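Serine protease inhibitor 2 (Anopheles gambiae, PDB 3PZF) inhibits clip-domain serine proteases of the mosquito haemolymph, forming a covalent complex with CLIPB9, and so restrains phenoloxidase activation and the melanization immune response. Local coordinates at residues 107-112 against 180-185; 232-237 against 271-276; 286-291 against 374-379. All coordinates share one frame; numbering follows the deposited sequence. Where two conformers were deposited one is given.

Contact 1: residues 107-112 against 180-185; sequences NIATNF and VNVIYF
Thr110 and Asn181 add a side-chain hydrogen bond to the backbone bonds of two antiparallel strands. Thr110 OG1 donates to Asn181 OD1 over 2.9 Å, arriving in the plane of the amide on a lone pair, with a C=O...donor angle of 133°. Asn181 has CG anti to its backbone N (chi1 173°), which swings the amide toward the neighbouring strand; Thr110 turns OG1 beside its own backbone N to meet it. Asn181 OD1 also lies 3.2 Å from Ala109 O, an acceptor that cannot bond to it, so a donor such as the threonine hydroxyl suits the place. Main-chain bonds run on both sides of this pair: Ala109 N to Val182 O is almost straight at 178°, Val182 N returns to Ala109 O, and the Asn107–Tyr184 and Asn111–Val180 pairs each exchange two N-H...O bonds in the same way. At the non-hydrogen-bonded Ile108–Ile183 pair the two side chains lie alongside and point the same way, with Ile108 CG1 3.8 Å from Ile183 CD1. On the reverse side of the strands Ala109 CB meets Val182 CG2 at 3.9 Å, and the small side chain of Ala109 lets Trp154 and His158 of helix 144-158 come close. Helix 45-58 packs on the other face through Ser47, Leu51 and Leu54, against Ile108, Thr110 and Asn181. Asn107, at the margin, turns its ND2 to His158 O. Strands 105-115 and 177-188 are s2A and s3A of the serpin's central sheet A, between helices F (144-158) and B (45-58); during inhibition the reactive-centre loop inserts between 177-188 and strand 332-341.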
loop_
_atom_site.group_PDB
_atom_site.type_symbol
_atom_site.label_atom_id
_atom_site.label_comp_id
_atom_site.label_asym_id
_atom_site.label_seq_id
_atom_site.Cartn_x
_atom_site.Cartn_y
_atom_site.Cartn_z
ATOM N N ASN A 107 -10.933 -2.932 -0.952
ATOM C CA ASN A 107 -11.257 -2.976 0.482
ATOM C C ASN A 107 -10.002 -2.837 1.328
ATOM O O ASN A 107 -9.017 -3.549 1.110
ATOM C CB ASN A 107 -12.019 -4.255 0.850
ATOM C CG ASN A 107 -12.580 -4.213 2.267
ATOM O OD1 ASN A 107 -13.136 -3.196 2.693
ATOM N ND2 ASN A 107 -12.429 -5.308 3.004
ATOM N N ILE A 108 -10.034 -1.894 2.270
ATOM C CA ILE A 108 -8.989 -1.765 3.274
ATOM C C ILE A 108 -9.565 -2.242 4.613
ATOM O O ILE A 108 -10.617 -1.764 5.055
ATOM C CB ILE A 108 -8.535 -0.305 3.384
ATOM C CG1 ILE A 108 -7.859 0.139 2.077
ATOM C CG2 ILE A 108 -7.586 -0.093 4.565
ATOM C CD1 ILE A 108 -7.761 1.696 2.012
ATOM N N ALA A 109 -8.915 -3.213 5.241
ATOM C CA ALA A 109 -9.452 -3.795 6.469
ATOM C C ALA A 109 -8.416 -3.715 7.573
ATOM O O ALA A 109 -7.242 -4.042 7.365
ATOM C CB ALA A 109 -9.890 -5.227 6.246
ATOM N N THR A 110 -8.861 -3.301 8.759
ATOM C CA THR A 110 -7.944 -3.057 9.857
ATOM C C THR A 110 -8.609 -3.519 11.149
ATOM O O THR A 110 -9.775 -3.203 11.397
ATOM C CB THR A 110 -7.619 -1.525 9.980
ATOM O OG1 THR A 110 -7.085 -1.023 8.756
ATOM C CG2 THR A 110 -6.620 -1.247 11.122
ATOM N N ASN A 111 -7.869 -4.266 11.966
ATOM C CA ASN A 111 -8.388 -4.813 13.221
ATOM C C ASN A 111 -7.314 -4.797 14.308
ATOM O O ASN A 111 -6.198 -5.258 14.072
ATOM C CB ASN A 111 -8.833 -6.276 12.997
ATOM C CG ASN A 111 -9.843 -6.771 14.029
ATOM O OD1 ASN A 111 -9.858 -6.334 15.183
ATOM N ND2 ASN A 111 -10.677 -7.727 13.613
ATOM N N PHE A 112 -7.654 -4.303 15.495
ATOM C CA PHE A 112 -6.856 -4.585 16.685
ATOM C C PHE A 112 -7.365 -5.897 17.291
ATOM O O PHE A 112 -8.544 -6.019 17.583
ATOM C CB PHE A 112 -7.036 -3.538 17.766
ATOM C CG PHE A 112 -6.470 -2.179 17.446
ATOM C CD1 PHE A 112 -5.234 -1.793 17.947
ATOM C CD2 PHE A 112 -7.223 -1.253 16.736
ATOM C CE1 PHE A 112 -4.738 -0.512 17.680
ATOM C CE2 PHE A 112 -6.739 0.027 16.505
ATOM C CZ PHE A 112 -5.500 0.393 16.986
ATOM N N VAL A 180 -3.570 -5.378 12.795
ATOM C CA VAL A 180 -3.428 -6.071 11.509
ATOM C C VAL A 180 -4.136 -5.264 10.448
ATOM O O VAL A 180 -5.248 -4.818 10.665
ATOM C CB VAL A 180 -4.062 -7.481 11.577
ATOM C CG1 VAL A 180 -3.949 -8.190 10.217
ATOM C CG2 VAL A 180 -3.376 -8.310 12.636
ATOM N N ASN A 181 -3.479 -5.055 9.308
ATOM C CA ASN A 181 -4.101 -4.392 8.188
ATOM C C ASN A 181 -3.889 -5.185 6.904
ATOM O O ASN A 181 -2.795 -5.666 6.635
ATOM C CB ASN A 181 -3.522 -2.990 8.001
ATOM C CG ASN A 181 -4.017 -2.325 6.733
ATOM O OD1 ASN A 181 -5.119 -1.764 6.690
ATOM N ND2 ASN A 181 -3.226 -2.400 5.698
ATOM N N VAL A 182 -4.947 -5.310 6.116
ATOM C CA VAL A 182 -4.844 -5.934 4.805
ATOM C C VAL A 182 -5.601 -5.081 3.796
ATOM O O VAL A 182 -6.431 -4.245 4.144
ATOM C CB VAL A 182 -5.384 -7.395 4.773
ATOM C CG1 VAL A 182 -4.535 -8.309 5.667
ATOM C CG2 VAL A 182 -6.833 -7.446 5.222
ATOM N N ILE A 183 -5.293 -5.293 2.525
ATOM C CA ILE A 183 -5.929 -4.530 1.466
ATOM C C ILE A 183 -6.138 -5.457 0.289
ATOM O O ILE A 183 -5.369 -6.402 0.097
ATOM C CB ILE A 183 -5.083 -3.336 1.026
ATOM C CG1 ILE A 183 -5.882 -2.480 0.030
ATOM C CG2 ILE A 183 -3.760 -3.836 0.417
ATOM C CD1 ILE A 183 -5.201 -1.147 -0.328
ATOM N N TYR A 184 -7.214 -5.225 -0.452
ATOM C CA TYR A 184 -7.558 -6.091 -1.579
ATOM C C TYR A 184 -8.098 -5.202 -2.679
ATOM O O TYR A 184 -8.791 -4.210 -2.401
ATOM C CB TYR A 184 -8.599 -7.135 -1.156
ATOM C CG TYR A 184 -9.361 -7.748 -2.314
ATOM C CD1 TYR A 184 -8.862 -8.848 -2.993
ATOM C CD2 TYR A 184 -10.574 -7.212 -2.734
ATOM C CE1 TYR A 184 -9.567 -9.421 -4.051
ATOM C CE2 TYR A 184 -11.285 -7.773 -3.785
ATOM C CZ TYR A 184 -10.778 -8.872 -4.440
ATOM O OH TYR A 184 -11.481 -9.420 -5.490
ATOM N N PHE A 185 -7.758 -5.519 -3.930
ATOM C CA PHE A 185 -8.178 -4.676 -5.034
ATOM C C PHE A 185 -8.407 -5.496 -6.293
ATOM O O PHE A 185 -7.527 -6.215 -6.737
ATOM C CB PHE A 185 -7.138 -3.606 -5.327
ATOM C CG PHE A 185 -7.371 -2.892 -6.628
ATOM C CD1 PHE A 185 -8.556 -2.209 -6.858
ATOM C CD2 PHE A 185 -6.412 -2.916 -7.622
ATOM C CE1 PHE A 185 -8.771 -1.551 -8.064
ATOM C CE2 PHE A 185 -6.625 -2.257 -8.836
ATOM C CZ PHE A 185 -7.814 -1.583 -9.052
#

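Contact 2: residues 232-237 against 271-276; sequences AQILRL and QALWYM
Ile234 is the bump of this contact, and Ala272, Leu273 and Met276 form the hollow that receives it. Its two branches divide the work. CG1 sits beside the backbone N and continues extended, carrying Ile234 CD1 outward to Ala272 CB at 3.5 Å, closer than carbon atoms usually come. Alanine fits here because a single methyl lets the tip of the isoleucine come right up to the helix. The other branch, Ile234 CG2, points at the cleft between Leu273 CD2, 4.1 Å away, and Met276 SD, 3.5 Å away. Strand 232-238 is bonded antiparallel on one side to strand 211-227 and on the other to strand 244-251, an arrangement that belongs to sheet B of the serpin fold; helix 266-274 is laid against it where the chain is about to enter strand 277-295. Met276, just beyond the helical turn, crosses Ile234 at about a right angle. Its chain bends at the last torsion (chi3 75°), so that Met276 CE turns from SD down onto the strand backbone, to within 3.5 Å of Ile234 O and 4.1 Å of Arg236 CB. A flexible, unbranched thioether is well suited to following a contour made of a methyl group and backbone. Arg236 meets Met276 with its backbone N and CB, while the rest of the side chain extends away, and its guanidinium forms a salt bridge through NH2 with Glu381. Leu230 lies against Ala272 from a nearby loop, and Arg21 against Leu273.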
loop_
_atom_site.group_PDB
_atom_site.type_symbol
_atom_site.label_atom_id
_atom_site.label_comp_id
_atom_site.label_asym_id
_atom_site.label_seq_id
_atom_site.Cartn_x
_atom_site.Cartn_y
_atom_site.Cartn_z
ATOM N N ALA A 232 14.294 7.746 -15.531
ATOM C CA ALA A 232 13.334 6.650 -15.653
ATOM C C ALA A 232 12.159 7.047 -16.518
ATOM O O ALA A 232 11.770 8.223 -16.544
ATOM C CB ALA A 232 12.796 6.279 -14.240
ATOM N N GLN A 233 11.563 6.063 -17.185
ATOM C CA GLN A 233 10.312 6.286 -17.889
ATOM C C GLN A 233 9.179 6.136 -16.924
ATOM O O GLN A 233 9.233 5.304 -16.004
ATOM C CB GLN A 233 10.155 5.286 -19.028
ATOM C CG GLN A 233 11.081 5.579 -20.247
ATOM C CD GLN A 233 11.099 4.383 -21.182
ATOM O OE1 GLN A 233 11.569 3.302 -20.798
ATOM N NE2 GLN A 233 10.556 4.558 -22.397
ATOM N N ILE A 234 8.159 6.970 -17.083
ATOM C CA ILE A 234 6.980 6.810 -16.257
ATOM C C ILE A 234 5.756 6.632 -17.136
ATOM O O ILE A 234 5.594 7.338 -18.122
ATOM C CB ILE A 234 6.811 8.031 -15.327
ATOM C CG1 ILE A 234 8.111 8.241 -14.529
ATOM C CG2 ILE A 234 5.654 7.801 -14.411
ATOM C CD1 ILE A 234 8.091 9.440 -13.586
ATOM N N LEU A 235 4.882 5.708 -16.755
ATOM C CA LEU A 235 3.687 5.369 -17.544
ATOM C C LEU A 235 2.465 5.264 -16.645
ATOM O O LEU A 235 2.555 4.740 -15.539
ATOM C CB LEU A 235 3.907 4.009 -18.249
ATOM C CG LEU A 235 2.690 3.392 -18.945
ATOM C CD1 LEU A 235 2.401 4.081 -20.307
ATOM C CD2 LEU A 235 2.901 1.891 -19.201
ATOM N N ARG A 236 1.315 5.708 -17.146
ATOM C CA ARG A 236 0.054 5.597 -16.415
ATOM C C ARG A 236 -0.915 4.696 -17.168
ATOM O O ARG A 236 -1.240 4.989 -18.323
ATOM C CB ARG A 236 -0.580 7.010 -16.280
ATOM C CG ARG A 236 -2.016 7.003 -15.721
ATOM C CD ARG A 236 -2.583 8.463 -15.787
ATOM N NE ARG A 236 -3.972 8.579 -15.354
ATOM C CZ ARG A 236 -5.021 8.469 -16.153
ATOM N NH1 ARG A 236 -4.847 8.237 -17.449
ATOM N NH2 ARG A 236 -6.250 8.642 -15.664
ATOM N N LEU A 237 -1.384 3.624 -16.514
ATOM C CA LEU A 237 -2.482 2.798 -17.031
ATOM C C LEU A 237 -3.681 2.943 -16.102
ATOM O O LEU A 237 -3.634 2.484 -14.952
ATOM C CB LEU A 237 -2.098 1.305 -17.085
ATOM C CG LEU A 237 -0.882 0.991 -17.958
ATOM C CD1 LEU A 237 -0.723 -0.568 -18.033
ATOM C CD2 LEU A 237 -0.995 1.637 -19.359
ATOM N N GLN A 271 6.945 16.610 -9.809
ATOM C CA GLN A 271 7.357 17.177 -11.096
ATOM C C GLN A 271 7.390 16.098 -12.159
ATOM O O GLN A 271 6.968 16.328 -13.279
ATOM C CB GLN A 271 8.731 17.820 -10.995
ATOM C CG GLN A 271 9.182 18.488 -12.308
ATOM C CD GLN A 271 10.592 18.984 -12.232
ATOM O OE1 GLN A 271 10.997 19.557 -11.233
ATOM N NE2 GLN A 271 11.350 18.786 -13.299
ATOM N N ALA A 272 7.879 14.910 -11.812
ATOM C CA ALA A 272 7.997 13.839 -12.825
ATOM C C ALA A 272 6.597 13.502 -13.348
ATOM O O ALA A 272 6.401 13.359 -14.546
ATOM C CB ALA A 272 8.662 12.607 -12.248
ATOM N N LEU A 273 5.607 13.432 -12.465
ATOM C CA LEU A 273 4.243 13.140 -12.913
ATOM C C LEU A 273 3.664 14.346 -13.676
ATOM O O LEU A 273 2.895 14.192 -14.635
ATOM C CB LEU A 273 3.334 12.767 -11.751
ATOM C CG LEU A 273 3.808 11.569 -10.896
ATOM C CD1 LEU A 273 2.842 11.333 -9.700
ATOM C CD2 LEU A 273 3.994 10.321 -11.701
ATOM N N TRP A 274 4.061 15.541 -13.260
ATOM C CA TRP A 274 3.588 16.773 -13.897
ATOM C C TRP A 274 3.983 16.831 -15.350
ATOM O O TRP A 274 3.230 17.308 -16.200
ATOM C CB TRP A 274 4.176 17.983 -13.145
ATOM C CG TRP A 274 3.616 19.340 -13.534
ATOM C CD1 TRP A 274 4.233 20.335 -14.269
ATOM C CD2 TRP A 274 2.345 19.855 -13.153
ATOM N NE1 TRP A 274 3.391 21.432 -14.375
ATOM C CE2 TRP A 274 2.238 21.162 -13.681
ATOM C CE3 TRP A 274 1.287 19.339 -12.394
ATOM C CZ2 TRP A 274 1.096 21.944 -13.506
ATOM C CZ3 TRP A 274 0.161 20.113 -12.215
ATOM C CH2 TRP A 274 0.076 21.408 -12.762
ATOM N N TYR A 275 5.180 16.338 -15.647
ATOM C CA TYR A 275 5.706 16.320 -17.010
ATOM C C TYR A 275 5.058 15.288 -17.946
ATOM O O TYR A 275 5.302 15.292 -19.151
ATOM C CB TYR A 275 7.195 16.015 -16.955
ATOM C CG TYR A 275 8.074 17.204 -16.668
ATOM C CD1 TYR A 275 7.572 18.345 -16.028
ATOM C CD2 TYR A 275 9.398 17.205 -17.047
ATOM C CE1 TYR A 275 8.377 19.425 -15.762
ATOM C CE2 TYR A 275 10.209 18.294 -16.800
ATOM C CZ TYR A 275 9.685 19.404 -16.159
ATOM O OH TYR A 275 10.501 20.472 -15.908
ATOM N N MET A 276 4.257 14.377 -17.418
ATOM C CA MET A 276 3.662 13.367 -18.281
ATOM C C MET A 276 2.575 13.971 -19.145
ATOM O O MET A 276 1.791 14.757 -18.672
ATOM C CB MET A 276 3.075 12.218 -17.433
ATOM C CG MET A 276 4.141 11.509 -16.632
ATOM S SD MET A 276 3.427 10.323 -15.439
ATOM C CE MET A 276 2.950 8.994 -16.590
#

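Contact 3: residues 286-291 against 374-379; sequences PKFKFD and FIFFIE
Phe288 and Phe290 face Phe374 and Phe376 with the same first torsion: in all four, CG lies between the backbone N and the carbonyl carbon, with chi1 54° at Phe288 and 64° at Phe376. These torsions bring the rings into the space between two strands whose axes come no nearer than 13.1 Å. Phe288 and Phe376 meet tip to tip. Phe288 CZ stands 4.0 Å above one face of the Phe376 ring, displaced toward its rim; the planes are near parallel but slid apart, with centroids 5.3 Å from each other and little overlap. Phe290 reaches the same ring at its edge, CZ to CZ at 4.2 Å, so Phe376 is touched on a face and along its rim. Phe288 also extends CE1 to the edge of Phe374, 3.9 Å from CZ. Farther along that edge Pro286 adds CG, 3.6 Å from Phe374 CE1 and in the plane of the ring, a compact apolar tip that meets the phenyl head on. Large flat side chains suit the site because they can span a wide gap between backbones without polar groups to satisfy. Ile392 touches Phe288, Phe290 and Phe374, while Ile339 and Ile341 of the strand next to 286-291 pack on Phe290 and Phe288. Strand 277-295 supplies s6A and 374-380 is s4B, so these phenylalanines, between strands crossing at -75°, belong to the core where serpin sheets A and B pack together.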
loop_
_atom_site.group_PDB
_atom_site.type_symbol
_atom_site.label_atom_id
_atom_site.label_comp_id
_atom_site.label_asym_id
_atom_site.label_seq_id
_atom_site.Cartn_x
_atom_site.Cartn_y
_atom_site.Cartn_z
ATOM N N PRO A 286 5.586 -7.244 -17.837
ATOM C CA PRO A 286 5.514 -8.646 -17.425
ATOM C C PRO A 286 4.305 -8.831 -16.530
ATOM O O PRO A 286 4.014 -7.944 -15.717
ATOM C CB PRO A 286 6.804 -8.846 -16.623
ATOM C CG PRO A 286 7.108 -7.476 -16.049
ATOM C CD PRO A 286 6.616 -6.486 -17.098
ATOM N N LYS A 287 3.599 -9.935 -16.676
ATOM C CA LYS A 287 2.493 -10.230 -15.783
ATOM C C LYS A 287 3.065 -10.685 -14.438
ATOM O O LYS A 287 4.154 -11.270 -14.378
ATOM C CB LYS A 287 1.585 -11.293 -16.408
ATOM C CG LYS A 287 0.859 -10.762 -17.661
ATOM C CD LYS A 287 -0.144 -11.738 -18.239
ATOM C CE LYS A 287 0.545 -12.780 -19.125
ATOM N NZ LYS A 287 -0.421 -13.748 -19.744
ATOM N N PHE A 288 2.345 -10.392 -13.355
ATOM C CA PHE A 288 2.781 -10.865 -12.043
ATOM C C PHE A 288 1.621 -11.039 -11.101
ATOM O O PHE A 288 0.583 -10.369 -11.217
ATOM C CB PHE A 288 3.861 -9.955 -11.428
ATOM C CG PHE A 288 3.473 -8.479 -11.335
ATOM C CD1 PHE A 288 3.943 -7.544 -12.275
ATOM C CD2 PHE A 288 2.663 -8.030 -10.297
ATOM C CE1 PHE A 288 3.612 -6.165 -12.167
ATOM C CE2 PHE A 288 2.311 -6.667 -10.195
ATOM C CZ PHE A 288 2.784 -5.733 -11.140
ATOM N N LYS A 289 1.801 -11.981 -10.181
ATOM C CA LYS A 289 0.857 -12.223 -9.111
ATOM C C LYS A 289 1.643 -12.622 -7.869
ATOM O O LYS A 289 2.337 -13.643 -7.862
ATOM C CB LYS A 289 -0.086 -13.358 -9.509
ATOM C CG LYS A 289 -1.051 -13.783 -8.398
ATOM C CD LYS A 289 -1.996 -14.852 -8.874
ATOM C CE LYS A 289 -3.097 -15.106 -7.840
ATOM N NZ LYS A 289 -4.086 -16.126 -8.309
ATOM N N PHE A 290 1.539 -11.831 -6.799
ATOM C CA PHE A 290 2.279 -12.157 -5.584
ATOM C C PHE A 290 1.678 -11.434 -4.388
ATOM O O PHE A 290 0.795 -10.584 -4.519
ATOM C CB PHE A 290 3.775 -11.779 -5.718
ATOM C CG PHE A 290 4.057 -10.267 -5.714
ATOM C CD1 PHE A 290 4.455 -9.593 -4.554
ATOM C CD2 PHE A 290 3.975 -9.533 -6.898
ATOM C CE1 PHE A 290 4.729 -8.215 -4.570
ATOM C CE2 PHE A 290 4.222 -8.164 -6.924
ATOM C CZ PHE A 290 4.616 -7.496 -5.767
ATOM N N ASP A 291 2.153 -11.798 -3.213
ATOM C CA ASP A 291 1.766 -11.062 -2.036
ATOM C C ASP A 291 2.991 -10.790 -1.174
ATOM O O ASP A 291 4.075 -11.338 -1.386
ATOM C CB ASP A 291 0.660 -11.788 -1.280
ATOM C CG ASP A 291 0.985 -13.192 -0.990
ATOM O OD1 ASP A 291 1.952 -13.432 -0.242
ATOM O OD2 ASP A 291 0.245 -14.059 -1.487
ATOM N N PHE A 374 11.271 -2.604 -11.870
ATOM C CA PHE A 374 10.583 -1.312 -11.905
ATOM C C PHE A 374 9.747 -1.136 -10.673
ATOM O O PHE A 374 9.530 -2.090 -9.922
ATOM C CB PHE A 374 9.705 -1.223 -13.166
ATOM C CG PHE A 374 8.678 -2.333 -13.299
ATOM C CD1 PHE A 374 8.976 -3.497 -14.029
ATOM C CD2 PHE A 374 7.413 -2.200 -12.748
ATOM C CE1 PHE A 374 8.042 -4.484 -14.192
ATOM C CE2 PHE A 374 6.455 -3.196 -12.901
ATOM C CZ PHE A 374 6.786 -4.367 -13.622
ATOM N N ILE A 375 9.304 0.111 -10.468
ATOM C CA ILE A 375 8.455 0.499 -9.336
ATOM C C ILE A 375 7.061 0.698 -9.880
ATOM O O ILE A 375 6.908 1.117 -11.019
ATOM C CB ILE A 375 8.985 1.829 -8.768
ATOM C CG1 ILE A 375 10.418 1.596 -8.249
ATOM C CG2 ILE A 375 8.007 2.425 -7.668
ATOM C CD1 ILE A 375 11.309 2.866 -8.198
ATOM N N PHE A 376 6.035 0.380 -9.095
ATOM C CA PHE A 376 4.678 0.709 -9.485
ATOM C C PHE A 376 3.910 1.219 -8.266
ATOM O O PHE A 376 4.322 0.988 -7.113
ATOM C CB PHE A 376 3.967 -0.502 -10.087
ATOM C CG PHE A 376 3.784 -1.645 -9.120
ATOM C CD1 PHE A 376 4.737 -2.675 -9.030
ATOM C CD2 PHE A 376 2.649 -1.718 -8.313
ATOM C CE1 PHE A 376 4.573 -3.724 -8.115
ATOM C CE2 PHE A 376 2.479 -2.777 -7.402
ATOM C CZ PHE A 376 3.445 -3.778 -7.311
ATOM N N PHE A 377 2.826 1.943 -8.520
ATOM C CA PHE A 377 1.915 2.346 -7.451
ATOM C C PHE A 377 0.512 2.550 -8.008
ATOM O O PHE A 377 0.336 2.760 -9.210
ATOM C CB PHE A 377 2.424 3.572 -6.641
ATOM C CG PHE A 377 2.585 4.849 -7.425
ATOM C CD1 PHE A 377 3.777 5.146 -8.070
ATOM C CD2 PHE A 377 1.562 5.804 -7.447
ATOM C CE1 PHE A 377 3.931 6.362 -8.757
ATOM C CE2 PHE A 377 1.725 7.015 -8.154
ATOM C CZ PHE A 377 2.913 7.274 -8.793
ATOM N N ILE A 378 -0.489 2.391 -7.148
ATOM C CA ILE A 378 -1.861 2.648 -7.547
ATOM C C ILE A 378 -2.325 3.842 -6.749
ATOM O O ILE A 378 -2.159 3.857 -5.526
ATOM C CB ILE A 378 -2.756 1.450 -7.243
ATOM C CG1 ILE A 378 -2.302 0.254 -8.113
ATOM C CG2 ILE A 378 -4.234 1.803 -7.569
ATOM C CD1 ILE A 378 -3.078 -0.993 -7.825
ATOM N N GLU A 379 -2.904 4.826 -7.426
ATOM C CA GLU A 379 -3.319 6.057 -6.747
ATOM C C GLU A 379 -4.791 6.353 -7.008
ATOM O O GLU A 379 -5.310 6.024 -8.065
ATOM C CB GLU A 379 -2.413 7.177 -7.257
ATOM C CG GLU A 379 -2.932 8.578 -7.271
ATOM C CD GLU A 379 -1.876 9.495 -7.844
ATOM O OE1 GLU A 379 -0.745 9.464 -7.328
ATOM O OE2 GLU A 379 -2.153 10.203 -8.834
#

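The three contacts follow one another through the serpin body. Contacts 1 and 3 have centres about 18 Å apart and meet where Phe185 CD2 packs on Ile378 CD1 at 3.9 Å. Contacts 2 and 3, with centres about 16 Å apart, join through Leu273 CD1 and Phe377 CZ at 4.2 Å, and helix 266-274 leads directly into strand 277-295. Contacts 1 and 2, about 29 Å between centres, do not touch. Strand 177-188 of contact 1 pairs antiparallel with strand 345-346 in the hinge region, Leu344 to Ala348, required for binding to the peptidase; strand 277-295 of contact 3 pairs with strand 332-341, which precedes that hinge. The inferred reactive bond, Lys359–Phe360, falls in an unmodelled segment.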